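Local structure of Rik1-associated factor 1 (Schizosaccharomyces pombe, 4O9D) at residues Lys21-Asp32 with Cys398-Gly409; Ile339-Lys347 with Ile382-Ala391. The protein helps establish heterochromatin as a component of the Clr4 methyltransferase complex, which methylates and ubiquitylates histone H3. All coordinates share one frame; numbering follows the deposited sequence.

Contact 1 of 2, residues Lys21-Asp32 with Cys398-Gly409; sequences KPWKHFNETSGD and CVGGDVNMYSLG
The outer edge of a propeller blade is zipped up here, as residues from the two ends of the chain pair antiparallel: Lys21 with Ser407, Lys24 with Met405 and Phe26 with Val403 are hydrogen-bonded pairs, the first opened by Lys21 N to Ser407 O (2.8 Å). The register slips at a classic beta bulge, where Trp23 N and Lys24 N both donate to Met405 O. The Trp23 and Met405 side chains run side by side in the same direction. The edge of the six-membered ring of Trp23 meets the Met405 sulfur in a Met-aromatic contact, CZ3 to SD 4.1 Å, while Lys24 CG lies over the centre of one ring face. The amine of that lysine runs on to a salt bridge with Glu70 and a hydrogen bond with Glu418 O. Strand 21-26, the N-terminal contribution, thus supplies the outermost strand of a blade otherwise built from WD 4, the "velcro" closure of WD40 propellers. On the sheet face shared by His25 and Asn404, the imidazole stands with CG anti to N (chi1 161°), and this swings ND1 round to Asn404 OD1 at 2.9 Å. The acceptor lies in the ring plane and the bond is nearly straight (171°), though the amide is turned 65° from the ring. Without the imidazole, as with an alanine here, Asn404 OD1 would probably lose this donor and its amide be freer to turn. Past the strands, the chain curls round the type II turn Cys398-Gly401. Asp32 OD1 takes Gly400 N on its syn side, though well off the carboxylate plane, at 2.8 Å, and Asn27 ND2 reaches Gly400 O at 3.1 Å. Gly401 is pressed under Asn27 and Thr29, where a beta carbon would run into Asn27 OD1.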
loop_
_atom_site.group_PDB
_atom_site.type_symbol
_atom_site.label_atom_id
_atom_site.label_comp_id
_atom_site.label_asym_id
_atom_site.label_seq_id
_atom_site.Cartn_x
_atom_site.Cartn_y
_atom_site.Cartn_z
ATOM N N LYS A 21 -21.933 -5.591 3.628
ATOM C CA LYS A 21 -22.512 -5.347 4.946
ATOM C C LYS A 21 -21.482 -5.652 6.030
ATOM O O LYS A 21 -20.577 -6.447 5.823
ATOM C CB LYS A 21 -23.767 -6.199 5.142
ATOM C CG LYS A 21 -24.891 -5.903 4.146
ATOM C CD LYS A 21 -25.360 -4.440 4.213
ATOM C CE LYS A 21 -26.400 -4.121 3.139
ATOM N NZ LYS A 21 -26.404 -2.669 2.734
ATOM N N PRO A 22 -21.611 -5.010 7.195
ATOM C CA PRO A 22 -20.676 -5.335 8.275
ATOM C C PRO A 22 -20.589 -6.834 8.492
ATOM O O PRO A 22 -21.596 -7.537 8.381
ATOM C CB PRO A 22 -21.287 -4.646 9.501
ATOM C CG PRO A 22 -22.662 -4.273 9.102
ATOM C CD PRO A 22 -22.658 -4.078 7.631
ATOM N N TRP A 23 -19.385 -7.319 8.775
ATOM C CA TRP A 23 -19.162 -8.739 8.914
ATOM C C TRP A 23 -18.380 -9.047 10.179
ATOM O O TRP A 23 -18.870 -9.749 11.055
ATOM C CB TRP A 23 -18.414 -9.281 7.699
ATOM C CG TRP A 23 -18.228 -10.735 7.778
ATOM C CD1 TRP A 23 -19.179 -11.660 8.117
ATOM C CD2 TRP A 23 -17.026 -11.468 7.517
ATOM N NE1 TRP A 23 -18.639 -12.920 8.087
ATOM C CE2 TRP A 23 -17.320 -12.831 7.721
ATOM C CE3 TRP A 23 -15.727 -11.104 7.133
ATOM C CZ2 TRP A 23 -16.365 -13.836 7.548
ATOM C CZ3 TRP A 23 -14.780 -12.102 6.964
ATOM C CH2 TRP A 23 -15.106 -13.454 7.176
ATOM N N LYS A 24 -17.154 -8.537 10.267
ATOM C CA LYS A 24 -16.329 -8.778 11.433
ATOM C C LYS A 24 -15.677 -7.506 11.883
ATOM O O LYS A 24 -15.282 -6.672 11.073
ATOM C CB LYS A 24 -15.237 -9.803 11.133
ATOM C CG LYS A 24 -15.747 -11.158 10.730
ATOM C CD LYS A 24 -16.384 -11.876 11.889
ATOM C CE LYS A 24 -16.724 -13.306 11.516
ATOM N NZ LYS A 24 -17.507 -13.981 12.593
ATOM N N HIS A 25 -15.556 -7.371 13.191
ATOM C CA HIS A 25 -14.796 -6.298 13.786
ATOM C C HIS A 25 -13.732 -6.915 14.677
ATOM O O HIS A 25 -13.968 -7.935 15.333
ATOM C CB HIS A 25 -15.668 -5.380 14.640
ATOM C CG HIS A 25 -14.868 -4.566 15.603
ATOM N ND1 HIS A 25 -14.282 -3.370 15.253
ATOM C CD2 HIS A 25 -14.502 -4.805 16.886
ATOM C CE1 HIS A 25 -13.604 -2.895 16.283
ATOM N NE2 HIS A 25 -13.725 -3.744 17.289
ATOM N N PHE A 26 -12.568 -6.278 14.716
ATOM C CA PHE A 26 -11.420 -6.811 15.428
ATOM C C PHE A 26 -10.582 -5.673 16.012
ATOM O O PHE A 26 -10.340 -4.671 15.341
ATOM C CB PHE A 26 -10.597 -7.654 14.434
ATOM C CG PHE A 26 -9.316 -8.208 14.994
ATOM C CD1 PHE A 26 -9.319 -9.386 15.734
ATOM C CD2 PHE A 26 -8.098 -7.590 14.731
ATOM C CE1 PHE A 26 -8.131 -9.917 16.237
ATOM C CE2 PHE A 26 -6.907 -8.114 15.236
ATOM C CZ PHE A 26 -6.926 -9.276 15.985
ATOM N N ASN A 27 -10.156 -5.826 17.266
ATOM C CA ASN A 27 -9.212 -4.901 17.903
ATOM C C ASN A 27 -8.463 -5.604 19.027
ATOM O O ASN A 27 -8.824 -5.471 20.196
ATOM C CB ASN A 27 -9.911 -3.662 18.499
ATOM C CG ASN A 27 -8.904 -2.610 19.031
ATOM O OD1 ASN A 27 -7.745 -2.935 19.326
ATOM N ND2 ASN A 27 -9.341 -1.355 19.142
ATOM N N GLU A 28 -7.441 -6.365 18.668
ATOM C CA GLU A 28 -6.509 -6.932 19.639
ATOM C C GLU A 28 -5.218 -6.256 19.347
ATOM O O GLU A 28 -4.140 -6.668 19.784
ATOM C CB GLU A 28 -6.348 -8.423 19.411
ATOM C CG GLU A 28 -7.643 -9.159 19.632
ATOM C CD GLU A 28 -8.242 -8.824 20.978
ATOM O OE1 GLU A 28 -7.460 -8.727 21.955
ATOM O OE2 GLU A 28 -9.481 -8.642 21.052
ATOM N N THR A 29 -5.364 -5.186 18.586
ATOM C CA THR A 29 -4.272 -4.612 17.865
ATOM C C THR A 29 -3.427 -3.784 18.781
ATOM O O THR A 29 -3.921 -2.854 19.430
ATOM C CB THR A 29 -4.791 -3.732 16.725
ATOM O OG1 THR A 29 -5.398 -4.563 15.731
ATOM C CG2 THR A 29 -3.662 -2.935 16.106
ATOM N N SER A 30 -2.154 -4.157 18.850
ATOM C CA SER A 30 -1.132 -3.260 19.340
ATOM C C SER A 30 -0.777 -2.358 18.163
ATOM O O SER A 30 -0.333 -2.843 17.118
ATOM C CB SER A 30 0.086 -4.047 19.818
ATOM O OG SER A 30 0.568 -4.919 18.812
ATOM N N GLY A 31 -1.024 -1.057 18.320
ATOM C CA GLY A 31 -0.759 -0.092 17.268
ATOM C C GLY A 31 -1.954 0.202 16.363
ATOM O O GLY A 31 -3.096 -0.164 16.650
ATOM N N ASP A 32 -1.672 0.881 15.259
ATOM C CA ASP A 32 -2.667 1.175 14.260
ATOM C C ASP A 32 -2.476 0.234 13.094
ATOM O O ASP A 32 -1.364 0.058 12.633
ATOM C CB ASP A 32 -2.496 2.616 13.770
ATOM C CG ASP A 32 -2.909 3.642 14.810
ATOM O OD1 ASP A 32 -3.726 3.300 15.685
ATOM O OD2 ASP A 32 -2.413 4.792 14.741
ATOM N N CYS A 398 -8.908 2.306 11.735
ATOM C CA CYS A 398 -8.808 3.676 12.249
ATOM C C CYS A 398 -7.826 3.766 13.400
ATOM O O CYS A 398 -7.362 2.758 13.912
ATOM C CB CYS A 398 -10.182 4.221 12.662
ATOM S SG CYS A 398 -10.954 3.416 14.112
ATOM N N VAL A 399 -7.471 4.989 13.771
ATOM C CA VAL A 399 -6.555 5.199 14.865
ATOM C C VAL A 399 -7.080 4.515 16.121
ATOM O O VAL A 399 -8.238 4.669 16.455
ATOM C CB VAL A 399 -6.369 6.689 15.147
ATOM C CG1 VAL A 399 -5.555 6.886 16.416
ATOM C CG2 VAL A 399 -5.684 7.358 13.949
ATOM N N GLY A 400 -6.218 3.754 16.798
ATOM C CA GLY A 400 -6.593 3.109 18.045
ATOM C C GLY A 400 -6.857 1.619 17.903
ATOM O O GLY A 400 -7.330 0.985 18.847
ATOM N N GLY A 401 -6.581 1.063 16.724
ATOM C CA GLY A 401 -6.613 -0.374 16.546
ATOM C C GLY A 401 -7.876 -1.000 15.980
ATOM O O GLY A 401 -7.887 -2.212 15.750
ATOM N N ASP A 402 -8.935 -0.222 15.748
ATOM C CA ASP A 402 -10.148 -0.800 15.172
ATOM C C ASP A 402 -9.912 -1.283 13.753
ATOM O O ASP A 402 -9.347 -0.573 12.938
ATOM C CB ASP A 402 -11.311 0.202 15.164
ATOM C CG ASP A 402 -12.061 0.232 16.494
ATOM O OD1 ASP A 402 -11.936 -0.746 17.266
ATOM O OD2 ASP A 402 -12.766 1.221 16.771
ATOM N N VAL A 403 -10.378 -2.488 13.469
ATOM C CA VAL A 403 -10.415 -3.010 12.108
ATOM C C VAL A 403 -11.821 -3.514 11.783
ATOM O O VAL A 403 -12.288 -4.493 12.383
ATOM C CB VAL A 403 -9.392 -4.162 11.932
ATOM C CG1 VAL A 403 -9.472 -4.765 10.513
ATOM C CG2 VAL A 403 -8.017 -3.653 12.197
ATOM N N ASN A 404 -12.506 -2.830 10.865
ATOM C CA ASN A 404 -13.814 -3.282 10.407
ATOM C C ASN A 404 -13.751 -3.998 9.066
ATOM O O ASN A 404 -13.181 -3.481 8.104
ATOM C CB ASN A 404 -14.802 -2.107 10.318
ATOM C CG ASN A 404 -15.157 -1.546 11.685
ATOM O OD1 ASN A 404 -14.790 -2.112 12.708
ATOM N ND2 ASN A 404 -15.878 -0.440 11.704
ATOM N N MET A 405 -14.345 -5.186 9.007
ATOM C CA MET A 405 -14.458 -5.937 7.756
ATOM C C MET A 405 -15.906 -6.004 7.251
ATOM O O MET A 405 -16.814 -6.435 7.993
ATOM C CB MET A 405 -13.973 -7.378 7.937
ATOM C CG MET A 405 -12.469 -7.586 7.924
ATOM S SD MET A 405 -12.031 -9.086 6.986
ATOM C CE MET A 405 -10.258 -8.915 6.915
ATOM N N TYR A 406 -16.107 -5.622 5.988
ATOM C CA TYR A 406 -17.421 -5.676 5.353
ATOM C C TYR A 406 -17.406 -6.751 4.278
ATOM O O TYR A 406 -16.419 -6.902 3.574
ATOM C CB TYR A 406 -17.787 -4.311 4.765
ATOM C CG TYR A 406 -17.712 -3.211 5.791
ATOM C CD1 TYR A 406 -16.487 -2.662 6.151
ATOM C CD2 TYR A 406 -18.865 -2.730 6.420
ATOM C CE1 TYR A 406 -16.408 -1.661 7.110
ATOM C CE2 TYR A 406 -18.798 -1.735 7.369
ATOM C CZ TYR A 406 -17.573 -1.205 7.709
ATOM O OH TYR A 406 -17.486 -0.230 8.673
ATOM N N SER A 407 -18.488 -7.515 4.162
ATOM C CA SER A 407 -18.532 -8.588 3.174
ATOM C C SER A 407 -19.897 -8.655 2.501
ATOM O O SER A 407 -20.877 -8.127 3.009
ATOM C CB SER A 407 -18.225 -9.933 3.836
ATOM O OG SER A 407 -18.111 -10.957 2.868
ATOM N N LEU A 408 -19.957 -9.323 1.364
ATOM C CA LEU A 408 -21.237 -9.594 0.735
ATOM C C LEU A 408 -22.023 -10.600 1.590
ATOM O O LEU A 408 -23.007 -11.188 1.141
ATOM C CB LEU A 408 -21.017 -10.102 -0.694
ATOM C CG LEU A 408 -20.462 -9.037 -1.647
ATOM C CD1 LEU A 408 -20.392 -9.558 -3.078
ATOM C CD2 LEU A 408 -21.316 -7.776 -1.600
ATOM N N GLY A 409 -21.563 -10.797 2.826
ATOM C CA GLY A 409 -22.313 -11.515 3.843
ATOM C C GLY A 409 -22.859 -10.560 4.896
ATOM O O GLY A 409 -23.064 -10.933 6.054
#

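Contact 2 of 2, residues Ile339-Lys347 with Ile382-Ala391; sequences INMAQWQPK and ITYGGFSEDA
Met341 and Gly385 face each other between the innermost strands of two neighbouring propeller blades, those of WD 3 and WD 4. The axes of strands 341-344 and 382-387 run nearly parallel (12°), 6.2 Å apart at closest approach, and side chains and waters bridge the gap between them. Two amides make direct hydrogen bonds. Asn340 ND2 reaches Ile382 O at 2.9 Å, in the plane of both its own amide and the carbonyl; Gln343, extended beyond CG, brings OE1 to Phe387 N at 2.9 Å. Its NE2 donates to a water that in turn donates to Phe387 O, so both ends of the amide are held by one residue's backbone and its rotation is fixed. Two more waters tie backbone to backbone: one water oxygen, 2.7 Å from Asn340 O, links it to Gly385 N, the other Ala342 N to Gly385 O. Apolar packing comes next. The straight Met341 chain lays its SD 3.7 Å from Gly385 CA, where any beta carbon would collide with it, and Leu394 lies against Met341 from the next strand of the WD 4 blade. Farther along, Pro346 CD sits over one face of the Phe387 ring, 3.8 Å from its centroid, a CH-pi contact, with Gln345 CA over the same face. One more hydrogen bond closes the far end: Lys347 NZ meets Asp390 O at 3.2 Å from above the carbonyl plane.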
loop_
_atom_site.group_PDB
_atom_site.type_symbol
_atom_site.label_atom_id
_atom_site.label_comp_id
_atom_site.label_asym_id
_atom_site.label_seq_id
_atom_site.Cartn_x
_atom_site.Cartn_y
_atom_site.Cartn_z
ATOM N N ILE A 339 -6.324 12.175 4.078
ATOM C CA ILE A 339 -6.862 11.008 3.389
ATOM C C ILE A 339 -5.889 9.804 3.407
ATOM O O ILE A 339 -4.824 9.867 2.781
ATOM C CB ILE A 339 -7.198 11.339 1.910
ATOM C CG1 ILE A 339 -8.122 12.576 1.780
ATOM C CG2 ILE A 339 -7.800 10.120 1.228
ATOM C CD1 ILE A 339 -9.490 12.424 2.395
ATOM N N ASN A 340 -6.270 8.706 4.074
ATOM C CA ASN A 340 -5.431 7.498 4.137
ATOM C C ASN A 340 -5.991 6.283 3.389
ATOM O O ASN A 340 -5.407 5.187 3.411
ATOM C CB ASN A 340 -5.199 7.084 5.580
ATOM C CG ASN A 340 -4.085 7.858 6.237
ATOM O OD1 ASN A 340 -3.120 8.263 5.580
ATOM N ND2 ASN A 340 -4.216 8.084 7.553
ATOM N N MET A 341 -7.146 6.458 2.782
ATOM C CA MET A 341 -7.748 5.424 1.967
ATOM C C MET A 341 -8.250 6.032 0.663
ATOM O O MET A 341 -8.989 7.011 0.688
ATOM C CB MET A 341 -8.940 4.798 2.705
ATOM C CG MET A 341 -9.844 3.999 1.780
ATOM S SD MET A 341 -11.311 3.359 2.605
ATOM C CE MET A 341 -11.867 2.235 1.348
ATOM N N ALA A 342 -7.856 5.464 -0.474
ATOM C CA ALA A 342 -8.318 5.971 -1.756
ATOM C C ALA A 342 -8.242 4.863 -2.801
ATOM O O ALA A 342 -7.155 4.509 -3.236
ATOM C CB ALA A 342 -7.478 7.183 -2.192
ATOM N N GLN A 343 -9.396 4.318 -3.189
ATOM C CA GLN A 343 -9.428 3.173 -4.105
ATOM C C GLN A 343 -10.666 3.192 -4.965
ATOM O O GLN A 343 -11.761 3.563 -4.505
ATOM C CB GLN A 343 -9.419 1.838 -3.325
ATOM C CG GLN A 343 -8.086 1.482 -2.674
ATOM C CD GLN A 343 -7.997 0.014 -2.264
ATOM O OE1 GLN A 343 -8.983 -0.726 -2.315
ATOM N NE2 GLN A 343 -6.800 -0.415 -1.859
ATOM N N TRP A 344 -10.498 2.741 -6.196
ATOM C CA TRP A 344 -11.621 2.443 -7.061
ATOM C C TRP A 344 -12.164 1.053 -6.781
ATOM O O TRP A 344 -11.419 0.078 -6.614
ATOM C CB TRP A 344 -11.216 2.588 -8.525
ATOM C CG TRP A 344 -10.799 4.017 -8.819
ATOM C CD1 TRP A 344 -9.571 4.575 -8.596
ATOM C CD2 TRP A 344 -11.622 5.058 -9.359
ATOM N NE1 TRP A 344 -9.572 5.903 -8.985
ATOM C CE2 TRP A 344 -10.824 6.221 -9.445
ATOM C CE3 TRP A 344 -12.963 5.123 -9.772
ATOM C CZ2 TRP A 344 -11.317 7.422 -9.930
ATOM C CZ3 TRP A 344 -13.443 6.315 -10.272
ATOM C CH2 TRP A 344 -12.637 7.451 -10.338
ATOM N N GLN A 345 -13.483 0.998 -6.656
ATOM C CA GLN A 345 -14.214 -0.251 -6.531
ATOM C C GLN A 345 -13.724 -1.244 -7.578
ATOM O O GLN A 345 -13.852 -0.995 -8.775
ATOM C CB GLN A 345 -15.705 0.036 -6.763
ATOM C CG GLN A 345 -16.508 -1.169 -7.240
ATOM C CD GLN A 345 -17.285 -1.806 -6.116
ATOM O OE1 GLN A 345 -18.272 -1.250 -5.637
ATOM N NE2 GLN A 345 -16.830 -2.971 -5.668
ATOM N N PRO A 346 -13.170 -2.381 -7.143
ATOM C CA PRO A 346 -12.745 -3.273 -8.219
ATOM C C PRO A 346 -13.943 -3.698 -9.064
ATOM O O PRO A 346 -15.042 -3.896 -8.532
ATOM C CB PRO A 346 -12.110 -4.453 -7.476
ATOM C CG PRO A 346 -11.735 -3.892 -6.130
ATOM C CD PRO A 346 -12.864 -2.925 -5.814
ATOM N N LYS A 347 -13.736 -3.781 -10.373
ATOM C CA LYS A 347 -14.757 -4.268 -11.284
ATOM C C LYS A 347 -15.889 -3.243 -11.498
ATOM O O LYS A 347 -16.811 -3.506 -12.259
ATOM C CB LYS A 347 -15.319 -5.599 -10.763
ATOM C CG LYS A 347 -14.237 -6.667 -10.523
ATOM C CD LYS A 347 -14.552 -7.559 -9.328
ATOM C CE LYS A 347 -15.793 -8.402 -9.574
ATOM N NZ LYS A 347 -15.625 -9.809 -9.086
ATOM N N ILE A 382 -9.262 7.503 9.907
ATOM C CA ILE A 382 -8.984 6.298 9.137
ATOM C C ILE A 382 -7.487 6.139 8.920
ATOM O O ILE A 382 -6.802 7.099 8.566
ATOM C CB ILE A 382 -9.682 6.384 7.754
ATOM C CG1 ILE A 382 -11.205 6.441 7.924
ATOM C CG2 ILE A 382 -9.286 5.217 6.860
ATOM C CD1 ILE A 382 -11.768 5.224 8.641
ATOM N N THR A 383 -6.963 4.938 9.119
ATOM C CA THR A 383 -5.530 4.706 8.856
ATOM C C THR A 383 -5.255 3.859 7.606
ATOM O O THR A 383 -4.153 3.913 7.050
ATOM C CB THR A 383 -4.794 4.065 10.063
ATOM O OG1 THR A 383 -5.420 2.830 10.429
ATOM C CG2 THR A 383 -4.784 5.007 11.254
ATOM N N TYR A 384 -6.249 3.087 7.161
ATOM C CA TYR A 384 -6.110 2.242 5.960
ATOM C C TYR A 384 -7.465 1.775 5.491
ATOM O O TYR A 384 -8.372 1.638 6.293
ATOM C CB TYR A 384 -5.271 0.985 6.259
ATOM C CG TYR A 384 -5.045 0.143 5.017
ATOM C CD1 TYR A 384 -3.972 0.414 4.180
ATOM C CD2 TYR A 384 -5.913 -0.875 4.663
ATOM C CE1 TYR A 384 -3.743 -0.309 3.037
ATOM C CE2 TYR A 384 -5.692 -1.620 3.482
ATOM C CZ TYR A 384 -4.591 -1.322 2.690
ATOM O OH TYR A 384 -4.300 -1.993 1.521
ATOM N N GLY A 385 -7.608 1.513 4.196
ATOM C CA GLY A 385 -8.804 0.873 3.680
ATOM C C GLY A 385 -8.511 0.215 2.344
ATOM O O GLY A 385 -7.810 0.779 1.513
ATOM N N GLY A 386 -9.064 -0.970 2.117
ATOM C CA GLY A 386 -8.743 -1.716 0.914
ATOM C C GLY A 386 -9.735 -2.804 0.548
ATOM O O GLY A 386 -10.095 -3.636 1.386
ATOM N N PHE A 387 -10.154 -2.808 -0.718
ATOM C CA PHE A 387 -10.991 -3.869 -1.274
ATOM C C PHE A 387 -10.165 -5.088 -1.612
ATOM O O PHE A 387 -8.999 -4.969 -2.000
ATOM C CB PHE A 387 -11.599 -3.419 -2.603
ATOM C CG PHE A 387 -12.709 -2.414 -2.467
ATOM C CD1 PHE A 387 -13.973 -2.819 -2.113
ATOM C CD2 PHE A 387 -12.483 -1.072 -2.722
ATOM C CE1 PHE A 387 -14.997 -1.905 -2.005
ATOM C CE2 PHE A 387 -13.512 -0.148 -2.621
ATOM C CZ PHE A 387 -14.762 -0.570 -2.257
ATOM N N SER A 388 -10.770 -6.263 -1.529
ATOM C CA SER A 388 -10.169 -7.429 -2.147
ATOM C C SER A 388 -10.373 -7.274 -3.646
ATOM O O SER A 388 -11.324 -6.600 -4.095
ATOM C CB SER A 388 -10.810 -8.730 -1.623
ATOM O OG SER A 388 -12.207 -8.743 -1.867
ATOM N N GLU A 389 -9.489 -7.895 -4.417
ATOM C CA GLU A 389 -9.555 -7.809 -5.875
ATOM C C GLU A 389 -10.894 -8.299 -6.446
ATOM O O GLU A 389 -11.352 -7.788 -7.470
ATOM C CB GLU A 389 -8.397 -8.588 -6.518
ATOM C CG GLU A 389 -7.090 -7.848 -6.520
ATOM C CD GLU A 389 -6.012 -8.587 -7.303
ATOM O OE1 GLU A 389 -5.237 -7.917 -8.023
ATOM O OE2 GLU A 389 -5.945 -9.836 -7.205
ATOM N N ASP A 390 -11.518 -9.288 -5.804
ATOM C CA ASP A 390 -12.804 -9.797 -6.287
ATOM C C ASP A 390 -14.001 -8.968 -5.758
ATOM O O ASP A 390 -15.160 -9.328 -5.964
ATOM C CB ASP A 390 -12.970 -11.295 -5.968
ATOM C CG ASP A 390 -13.338 -11.560 -4.511
ATOM O OD1 ASP A 390 -13.401 -10.598 -3.724
ATOM O OD2 ASP A 390 -13.553 -12.742 -4.140
ATOM N N ALA A 391 -13.711 -7.858 -5.086
ATOM C CA ALA A 391 -14.749 -6.899 -4.693
ATOM C C ALA A 391 -15.667 -7.414 -3.572
ATOM O O ALA A 391 -16.642 -6.738 -3.193
ATOM C CB ALA A 391 -15.589 -6.513 -5.918
HETATM O O HOH W 1 -5.140 2.695 2.427
HETATM O O HOH W 2 -6.341 3.074 -0.094
HETATM O O HOH W 3 -6.679 -3.307 -1.379
#

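Both contacts involve one blade, the four-stranded antiparallel sheet ordered 21-26, 403-407, 393-398, 382-387. Contact 1 joins its outermost strand, 21-26, to the neighbouring strand 403-407; contact 2 presses its inner strand, 382-387, against strand 341-344, the inner strand of the preceding blade. Their centres are about 14 Å apart, and they meet where Thr383 packs against Cys398, Val399 and Asp32. Along the chain contact 2 is nested inside the loop closed by contact 1: 365 residues, holding the intervening blades, lie between the segments of contact 1, but 34 between those of contact 2. One contact therefore closes the ring, while the other is an ordinary blade-to-blade seam.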